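Local coordinates for type-2 restriction enzyme AgeI (Thalassobius gelatinovorus, PDB 5DWA), which cleaves double-stranded DNA at the palindrome 5'-ACCGGT-3' after the first A, its monomers dimerizing to do so, at a contact of chain A with DNA. Residues are numbered along the deposited sequence; one frame, centred on the assembly and turned at random.

Site 1: a contact of chain A with DNA. Residues 173, 222-224. With nucleotides of chain B.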
loop_
_atom_site.group_PDB
_atom_site.type_symbol
_atom_site.label_atom_id
_atom_site.label_comp_id
_atom_site.label_asym_id
_atom_site.label_seq_id
_atom_site.Cartn_x
_atom_site.Cartn_y
_atom_site.Cartn_z
ATOM N N GLU A 173 -4.592 1.888 5.376
ATOM C CA GLU A 173 -3.550 1.548 6.344
ATOM C C GLU A 173 -2.201 2.002 5.821
ATOM O O GLU A 173 -1.158 1.730 6.416
ATOM C CB GLU A 173 -3.528 0.050 6.647
ATOM C CG GLU A 173 -4.638 -0.406 7.587
ATOM C CD GLU A 173 -4.645 0.335 8.913
ATOM O OE1 GLU A 173 -3.575 0.787 9.383
ATOM O OE2 GLU A 173 -5.740 0.473 9.488
ATOM N N SER A 222 -10.973 5.544 15.011
ATOM C CA SER A 222 -10.414 4.508 14.163
ATOM C C SER A 222 -8.983 4.283 14.620
ATOM O O SER A 222 -8.463 5.057 15.428
ATOM C CB SER A 222 -10.445 4.924 12.703
ATOM O OG SER A 222 -9.548 6.005 12.503
ATOM N N ASP A 223 -8.329 3.248 14.110
ATOM C CA ASP A 223 -6.958 2.996 14.536
ATOM C C ASP A 223 -6.052 4.141 14.094
ATOM O O ASP A 223 -5.061 4.444 14.751
ATOM C CB ASP A 223 -6.458 1.650 14.009
ATOM C CG ASP A 223 -6.420 1.581 12.502
ATOM O OD1 ASP A 223 -7.003 2.460 11.836
ATOM O OD2 ASP A 223 -5.812 0.622 11.991
ATOM N N LYS A 224 -6.424 4.799 13.001
ATOM C CA LYS A 224 -5.668 5.939 12.510
ATOM C C LYS A 224 -5.735 7.126 13.460
ATOM O O LYS A 224 -4.735 7.812 13.664
ATOM C CB LYS A 224 -6.162 6.327 11.120
ATOM C CG LYS A 224 -5.635 5.404 10.041
ATOM C CD LYS A 224 -6.589 5.284 8.903
ATOM C CE LYS A 224 -7.733 4.375 9.266
ATOM N NZ LYS A 224 -7.414 2.948 9.007
ATOM P P DG B 3 -10.107 0.947 11.086
ATOM O OP1 DG B 3 -9.898 1.247 12.522
ATOM O OP2 DG B 3 -10.123 2.041 10.097
ATOM O "O5'" DG B 3 -9.028 -0.140 10.618
ATOM C "C5'" DG B 3 -8.918 -1.354 11.341
ATOM C "C4'" DG B 3 -8.598 -2.539 10.438
ATOM O "O4'" DG B 3 -9.670 -2.771 9.483
ATOM C "C3'" DG B 3 -7.323 -2.433 9.613
ATOM O "O3'" DG B 3 -6.761 -3.750 9.522
ATOM C "C2'" DG B 3 -7.851 -1.948 8.258
ATOM C "C1'" DG B 3 -9.147 -2.743 8.164
ATOM N N9 DG B 3 -10.178 -2.161 7.304
ATOM C C8 DG B 3 -10.650 -0.871 7.329
ATOM N N7 DG B 3 -11.617 -0.656 6.475
ATOM C C5 DG B 3 -11.824 -1.895 5.873
ATOM C C6 DG B 3 -12.756 -2.291 4.877
ATOM O O6 DG B 3 -13.608 -1.608 4.310
ATOM N N1 DG B 3 -12.622 -3.632 4.549
ATOM C C2 DG B 3 -11.719 -4.493 5.114
ATOM N N2 DG B 3 -11.742 -5.755 4.666
ATOM N N3 DG B 3 -10.842 -4.137 6.050
ATOM C C4 DG B 3 -10.961 -2.833 6.383
ATOM P P DA B 4 -5.180 -3.996 9.447
ATOM O OP1 DA B 4 -4.958 -5.328 10.068
ATOM O OP2 DA B 4 -4.462 -2.807 9.957
ATOM O "O5'" DA B 4 -4.893 -4.111 7.880
ATOM C "C5'" DA B 4 -5.177 -5.321 7.214
ATOM C "C4'" DA B 4 -5.111 -5.146 5.715
ATOM O "O4'" DA B 4 -6.305 -4.489 5.242
ATOM C "C3'" DA B 4 -3.943 -4.300 5.198
ATOM O "O3'" DA B 4 -3.445 -4.903 4.051
ATOM C "C2'" DA B 4 -4.615 -2.984 4.830
ATOM C "C1'" DA B 4 -5.918 -3.535 4.296
ATOM N N9 DA B 4 -6.972 -2.560 4.149
ATOM C C8 DA B 4 -7.007 -1.287 4.639
ATOM N N7 DA B 4 -8.105 -0.640 4.340
ATOM C C5 DA B 4 -8.836 -1.565 3.600
ATOM C C6 DA B 4 -10.093 -1.502 2.971
ATOM N N6 DA B 4 -10.881 -0.428 3.001
ATOM N N1 DA B 4 -10.516 -2.601 2.319
ATOM C C2 DA B 4 -9.732 -3.681 2.287
ATOM N N3 DA B 4 -8.535 -3.856 2.835
ATOM C C4 DA B 4 -8.146 -2.748 3.480
HETATM O O HOH W 1 -8.341 1.375 6.464
HETATM O O HOH W 2 -4.795 -1.900 12.424
#
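Lys224 and Asp223, at the start of helix 223-230, grip the DG3 phosphate of chain B, while Glu173 lies along the neighbouring sugar, in this PD-(D/E)XK nuclease of the BsaWI family. The dense part centres on the Lys224 ammonium. Its NZ forms a salt bridge with OP2 of DG3 (3.1 Å) and another with Asp223 OD1 (2.9 Å), which it meets on the syn lone pair; it also forms a salt bridge with Glu173 OE2, though the hydrogen bond there is weak. Bends at chi3 and chi4 turn the lysine tip toward OP2, alongside the phosphate. Asp223 gives its backbone N to OP1 of DG3 (3.0 Å, 165° at the hydrogen). Its carboxylate lies close to that phosphate, a proximity likely to be repulsive, which the lysine charge would probably offset. Glu173, bent at chi2 (-56°), lays its chain alongside the deoxyribose, with CG 3.6 Å from C2' of DG3. The looser side is bridged by water. Water 2 links Asp223 OD2 (2.8 Å) to OP2 of DA4 (2.6 Å), a phosphate that Glu173 approaches without a direct bond. Water 1 joins Lys224 NZ to N7 of DA4 (2.9 Å from the water oxygen), on the major-groove edge, a contact that cannot alone tell adenine from guanine.

Site 2: a contact of chain A with DNA. Residues 82-83, 86-87, 89-90. With nucleotides of chain B.
The N-terminal turns of helix 84-109, with the capping residue Asp83 just before them, enter the minor groove of the duplex and straddle chain B from DG8 to DC10. Asp83 N bonds OP1 of DT9 (2.8 Å), while its OD2 caps the helix by accepting a bond from Gln86 N, 26° out of the carboxylate plane. Thr82 OG1 and Ser87 OG clasp the next phosphate, reaching OP2 (3.1 Å) and OP1 (2.5 Å) of DC10 respectively; the serine hydroxyl is directed there by OG standing anti to the backbone N (chi1 178°). Gln86 works at both ends: its backbone O accepts a hydrogen bond from N2 of DG8 (3.2 Å), an amino group that adenine lacks, and its amide NE2 bonds the sugar O4' of DG8 (3.1 Å). Arg90 bends at chi2, runs CD past O2 of DT9 (3.2 Å), and points NE at O2 of DC10 (2.8 Å), nearly in the guanidinium plane; NH2 adds a weak bond. An alanine in place of Arg90 would probably leave O2 of DC10 without its donor and open a gap beside the DC10 sugar. Gln86 and Arg90, about one turn apart, face the groove, and Ser87 beside Gln86 turns to the backbone, at the start of long helix 84-109.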
loop_
_atom_site.group_PDB
_atom_site.type_symbol
_atom_site.label_atom_id
_atom_site.label_comp_id
_atom_site.label_asym_id
_atom_site.label_seq_id
_atom_site.Cartn_x
_atom_site.Cartn_y
_atom_site.Cartn_z
ATOM N N THR A 82 -4.568 4.716 -21.539
ATOM C CA THR A 82 -3.915 4.136 -20.376
ATOM C C THR A 82 -4.999 3.844 -19.339
ATOM O O THR A 82 -6.045 4.492 -19.343
ATOM C CB THR A 82 -2.817 5.087 -19.813
ATOM O OG1 THR A 82 -1.981 4.387 -18.888
ATOM C CG2 THR A 82 -3.427 6.313 -19.140
ATOM N N ASP A 83 -4.779 2.852 -18.477
ATOM C CA ASP A 83 -5.820 2.464 -17.524
ATOM C C ASP A 83 -6.146 3.627 -16.598
ATOM O O ASP A 83 -5.276 4.086 -15.876
ATOM C CB ASP A 83 -5.395 1.264 -16.688
ATOM C CG ASP A 83 -6.492 0.822 -15.748
ATOM O OD1 ASP A 83 -7.516 0.298 -16.234
ATOM O OD2 ASP A 83 -6.345 1.027 -14.530
ATOM N N GLN A 86 -5.495 3.028 -12.596
ATOM C CA GLN A 86 -4.093 2.898 -12.206
ATOM C C GLN A 86 -3.293 4.162 -12.536
ATOM O O GLN A 86 -2.348 4.509 -11.831
ATOM C CB GLN A 86 -3.471 1.658 -12.852
ATOM C CG GLN A 86 -4.057 0.329 -12.331
ATOM C CD GLN A 86 -3.539 -0.040 -10.949
ATOM O OE1 GLN A 86 -3.919 0.570 -9.947
ATOM N NE2 GLN A 86 -2.648 -1.033 -10.891
ATOM N N SER A 87 -3.684 4.849 -13.609
ATOM C CA SER A 87 -3.114 6.154 -13.905
ATOM C C SER A 87 -3.404 7.138 -12.773
ATOM O O SER A 87 -2.517 7.862 -12.324
ATOM C CB SER A 87 -3.663 6.678 -15.230
ATOM O OG SER A 87 -3.149 7.972 -15.519
ATOM N N VAL A 89 -3.934 6.395 -9.631
ATOM C CA VAL A 89 -3.079 6.066 -8.486
ATOM C C VAL A 89 -1.711 6.734 -8.625
ATOM O O VAL A 89 -1.221 7.360 -7.689
ATOM C CB VAL A 89 -2.877 4.549 -8.339
ATOM C CG1 VAL A 89 -1.872 4.245 -7.234
ATOM C CG2 VAL A 89 -4.211 3.858 -8.077
ATOM N N ARG A 90 -1.126 6.616 -9.816
ATOM C CA ARG A 90 0.242 7.066 -10.046
ATOM C C ARG A 90 0.362 8.589 -10.063
ATOM O O ARG A 90 1.391 9.140 -9.652
ATOM C CB ARG A 90 0.752 6.475 -11.359
ATOM C CG ARG A 90 2.110 7.005 -11.795
ATOM C CD ARG A 90 3.221 6.635 -10.821
ATOM N NE ARG A 90 4.498 7.136 -11.335
ATOM C CZ ARG A 90 5.215 8.110 -10.785
ATOM N NH1 ARG A 90 4.822 8.680 -9.654
ATOM N NH2 ARG A 90 6.349 8.502 -11.365
ATOM P P DG B 8 -0.561 -5.208 -13.971
ATOM O OP1 DG B 8 -1.526 -6.256 -14.377
ATOM O OP2 DG B 8 0.886 -5.515 -13.973
ATOM O "O5'" DG B 8 -0.854 -3.934 -14.874
ATOM C "C5'" DG B 8 -2.181 -3.456 -14.924
ATOM C "C4'" DG B 8 -2.201 -1.947 -15.012
ATOM O "O4'" DG B 8 -1.699 -1.364 -13.787
ATOM C "C3'" DG B 8 -1.370 -1.355 -16.135
ATOM O "O3'" DG B 8 -2.090 -0.275 -16.659
ATOM C "C2'" DG B 8 -0.068 -0.932 -15.429
ATOM C "C1'" DG B 8 -0.569 -0.538 -14.045
ATOM N N9 DG B 8 0.360 -0.764 -12.939
ATOM C C8 DG B 8 1.129 -1.883 -12.711
ATOM N N7 DG B 8 1.806 -1.826 -11.598
ATOM C C5 DG B 8 1.451 -0.602 -11.043
ATOM C C6 DG B 8 1.865 0.010 -9.837
ATOM O O6 DG B 8 2.640 -0.441 -8.979
ATOM N N1 DG B 8 1.275 1.262 -9.648
ATOM C C2 DG B 8 0.374 1.840 -10.519
ATOM N N2 DG B 8 -0.108 3.047 -10.165
ATOM N N3 DG B 8 -0.023 1.272 -11.649
ATOM C C4 DG B 8 0.557 0.059 -11.853
ATOM P P DT B 9 -1.515 0.599 -17.875
ATOM O OP1 DT B 9 -2.692 1.039 -18.638
ATOM O OP2 DT B 9 -0.420 -0.136 -18.547
ATOM O "O5'" DT B 9 -0.852 1.846 -17.131
ATOM C "C5'" DT B 9 -1.646 2.643 -16.266
ATOM C "C4'" DT B 9 -0.772 3.548 -15.435
ATOM O "O4'" DT B 9 0.117 2.756 -14.618
ATOM C "C3'" DT B 9 0.113 4.490 -16.247
ATOM O "O3'" DT B 9 -0.293 5.833 -15.982
ATOM C "C2'" DT B 9 1.548 4.182 -15.769
ATOM C "C1'" DT B 9 1.303 3.485 -14.436
ATOM N N1 DT B 9 2.333 2.512 -14.002
ATOM C C2 DT B 9 2.970 2.713 -12.804
ATOM O O2 DT B 9 2.800 3.702 -12.121
ATOM N N3 DT B 9 3.839 1.718 -12.439
ATOM C C4 DT B 9 4.104 0.556 -13.135
ATOM O O4 DT B 9 4.889 -0.281 -12.722
ATOM C C5 DT B 9 3.390 0.397 -14.379
ATOM C C7 DT B 9 3.611 -0.826 -15.221
ATOM C C6 DT B 9 2.536 1.365 -14.741
ATOM P P DC B 10 0.048 7.028 -17.011
ATOM O OP1 DC B 10 -0.956 8.066 -16.738
ATOM O OP2 DC B 10 0.183 6.488 -18.381
ATOM O "O5'" DC B 10 1.472 7.515 -16.558
ATOM C "C5'" DC B 10 1.605 8.264 -15.367
ATOM C "C4'" DC B 10 3.053 8.518 -15.058
ATOM O "O4'" DC B 10 3.686 7.289 -14.649
ATOM C "C3'" DC B 10 3.866 9.023 -16.252
ATOM O "O3'" DC B 10 4.770 10.003 -15.808
ATOM C "C2'" DC B 10 4.608 7.774 -16.703
ATOM C "C1'" DC B 10 4.903 7.179 -15.346
ATOM N N1 DC B 10 5.304 5.761 -15.341
ATOM C C2 DC B 10 5.951 5.268 -14.215
ATOM O O2 DC B 10 6.181 6.040 -13.277
ATOM N N3 DC B 10 6.308 3.965 -14.179
ATOM C C4 DC B 10 6.025 3.172 -15.208
ATOM N N4 DC B 10 6.405 1.897 -15.131
ATOM C C5 DC B 10 5.352 3.657 -16.373
ATOM C C6 DC B 10 5.007 4.949 -16.392
#

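Site 3: a contact of chain A with DNA. Residues 72, 88, 201, 203. With nucleotides of chain C.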
loop_
_atom_site.group_PDB
_atom_site.type_symbol
_atom_site.label_atom_id
_atom_site.label_comp_id
_atom_site.label_asym_id
_atom_site.label_seq_id
_atom_site.Cartn_x
_atom_site.Cartn_y
_atom_site.Cartn_z
ATOM N N TYR A 72 -11.472 13.103 -9.423
ATOM C CA TYR A 72 -11.329 11.659 -9.608
ATOM C C TYR A 72 -12.235 11.115 -10.693
ATOM O O TYR A 72 -11.804 10.385 -11.581
ATOM C CB TYR A 72 -11.641 10.969 -8.288
ATOM C CG TYR A 72 -11.693 9.458 -8.268
ATOM C CD1 TYR A 72 -10.651 8.680 -8.763
ATOM C CD2 TYR A 72 -12.751 8.811 -7.643
ATOM C CE1 TYR A 72 -10.693 7.294 -8.683
ATOM C CE2 TYR A 72 -12.800 7.445 -7.564
ATOM C CZ TYR A 72 -11.774 6.689 -8.064
ATOM O OH TYR A 72 -11.847 5.321 -7.944
ATOM N N TRP A 88 -4.645 7.138 -12.308
ATOM C CA TRP A 88 -5.035 7.961 -11.175
ATOM C C TRP A 88 -4.187 7.671 -9.934
ATOM O O TRP A 88 -3.756 8.601 -9.253
ATOM C CB TRP A 88 -6.523 7.754 -10.872
ATOM C CG TRP A 88 -6.983 8.460 -9.633
ATOM C CD1 TRP A 88 -7.238 7.888 -8.409
ATOM C CD2 TRP A 88 -7.260 9.858 -9.486
ATOM N NE1 TRP A 88 -7.645 8.847 -7.515
ATOM C CE2 TRP A 88 -7.672 10.064 -8.149
ATOM C CE3 TRP A 88 -7.192 10.961 -10.349
ATOM C CZ2 TRP A 88 -8.012 11.327 -7.655
ATOM C CZ3 TRP A 88 -7.536 12.216 -9.858
ATOM C CH2 TRP A 88 -7.944 12.387 -8.522
ATOM N N SER A 201 -15.027 7.084 0.641
ATOM C CA SER A 201 -16.461 6.856 0.527
ATOM C C SER A 201 -16.669 5.414 0.118
ATOM O O SER A 201 -15.838 4.834 -0.577
ATOM C CB SER A 201 -17.106 7.804 -0.483
ATOM O OG SER A 201 -16.933 7.331 -1.807
ATOM N N PRO A 203 -18.734 3.102 -2.121
ATOM C CA PRO A 203 -19.691 3.167 -3.221
ATOM C C PRO A 203 -20.696 2.032 -3.101
ATOM O O PRO A 203 -20.371 0.994 -2.513
ATOM C CB PRO A 203 -18.811 3.005 -4.461
ATOM C CG PRO A 203 -17.682 2.142 -3.990
ATOM C CD PRO A 203 -17.425 2.577 -2.556
ATOM P P DG C 7 -7.783 7.248 -3.801
ATOM O OP1 DG C 7 -8.290 8.339 -4.660
ATOM O OP2 DG C 7 -7.706 7.427 -2.344
ATOM O "O5'" DG C 7 -8.708 5.971 -4.044
ATOM C "C5'" DG C 7 -8.884 5.439 -5.336
ATOM C "C4'" DG C 7 -9.630 4.117 -5.237
ATOM O "O4'" DG C 7 -8.733 3.088 -4.750
ATOM C "C3'" DG C 7 -10.799 4.122 -4.263
ATOM O "O3'" DG C 7 -11.775 3.245 -4.744
ATOM C "C2'" DG C 7 -10.167 3.593 -2.970
ATOM C "C1'" DG C 7 -9.213 2.549 -3.518
ATOM N N9 DG C 7 -8.038 2.329 -2.699
ATOM C C8 DG C 7 -7.623 3.059 -1.609
ATOM N N7 DG C 7 -6.478 2.656 -1.132
ATOM C C5 DG C 7 -6.099 1.625 -1.979
ATOM C C6 DG C 7 -4.946 0.809 -1.967
ATOM O O6 DG C 7 -3.984 0.850 -1.188
ATOM N N1 DG C 7 -4.954 -0.112 -3.003
ATOM C C2 DG C 7 -5.953 -0.237 -3.936
ATOM N N2 DG C 7 -5.781 -1.182 -4.864
ATOM N N3 DG C 7 -7.039 0.515 -3.955
ATOM C C4 DG C 7 -7.045 1.422 -2.953
ATOM P P DG C 8 -13.304 3.703 -4.858
ATOM O OP1 DG C 8 -13.455 4.639 -5.999
ATOM O OP2 DG C 8 -13.770 4.124 -3.516
ATOM O "O5'" DG C 8 -14.010 2.350 -5.277
ATOM C "C5'" DG C 8 -13.632 1.749 -6.513
ATOM C "C4'" DG C 8 -13.606 0.238 -6.399
ATOM O "O4'" DG C 8 -12.524 -0.181 -5.524
ATOM C "C3'" DG C 8 -14.866 -0.379 -5.843
ATOM O "O3'" DG C 8 -15.115 -1.561 -6.578
ATOM C "C2'" DG C 8 -14.514 -0.643 -4.360
ATOM C "C1'" DG C 8 -13.033 -0.948 -4.429
ATOM N N9 DG C 8 -12.260 -0.539 -3.262
ATOM C C8 DG C 8 -12.343 0.653 -2.582
ATOM N N7 DG C 8 -11.457 0.761 -1.613
ATOM C C5 DG C 8 -10.720 -0.410 -1.706
ATOM C C6 DG C 8 -9.633 -0.860 -0.932
ATOM O O6 DG C 8 -9.067 -0.270 -0.010
ATOM N N1 DG C 8 -9.184 -2.115 -1.337
ATOM C C2 DG C 8 -9.720 -2.849 -2.370
ATOM N N2 DG C 8 -9.152 -4.050 -2.630
ATOM N N3 DG C 8 -10.745 -2.435 -3.099
ATOM C C4 DG C 8 -11.194 -1.219 -2.709
HETATM O O HOH W 3 -12.863 6.196 -1.387
HETATM O O HOH W 4 -14.206 2.903 -1.187
HETATM O O HOH W 5 -16.260 5.673 -3.800
#
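Tyr72 and Trp88 hold successive phosphates of chain C, their rings inclined at about 46° to each other, in this restriction enzyme of the BsaWI family. Tyr72 comes from helix 63-78 and Trp88 from helix 84-109. The tyrosine sets its CD1 edge over one face of the indole, 3.2 Å above the plane and displaced toward the rim, which is likely to limit rocking of both rings. The tryptophan is directed outward with CG anti to the backbone N (chi1 174°). Its NE1 then meets OP1 of DG7 at the ring edge, at 3.0 Å, with the acceptor in the ring plane and an almost straight bond (178° at the hydrogen). The tyrosine extends beyond it, its hydroxyl OH donating to OP1 of DG8 (2.6 Å). That oxygen lies near the CE2 side of the phenol, 3.3 Å from CE2 and across the ring from CD1.

Across the DG8 phosphate, Ser201 works through water. Water 4 passes from its carbonyl O (2.6 Å) to OP2 of DG8, water 5 connects its hydroxyl OG (2.7 Å) to OP2, and water 3 relays its backbone N (3.1 Å) to OP2. One phosphate oxygen thus gathers three bridges, while OP1 takes the direct phenol bond. Pro203 packs its CG alongside, 3.9 Å from O5' of DG8.

Sites 2 and 3 are neighbours, with C-alpha centres about 13 Å apart, and share helix 84-109: Trp88 of site 3 lies between Ser87 and Val89 of site 2, so this helix touches chain B on one side and chain C on another. Sites 1 and 3 have C-alpha centres about 19 Å apart. Sites 1 and 2 have theirs about 26 Å apart. Site 1, formed by the start of helix 223-230 together with Glu173, returns to chain B toward its other end. One protein copy thus spans both strands. Most direct bonds go to the backbone, with a few to minor-groove base edges at site 2, as might be expected of a pre-specific complex.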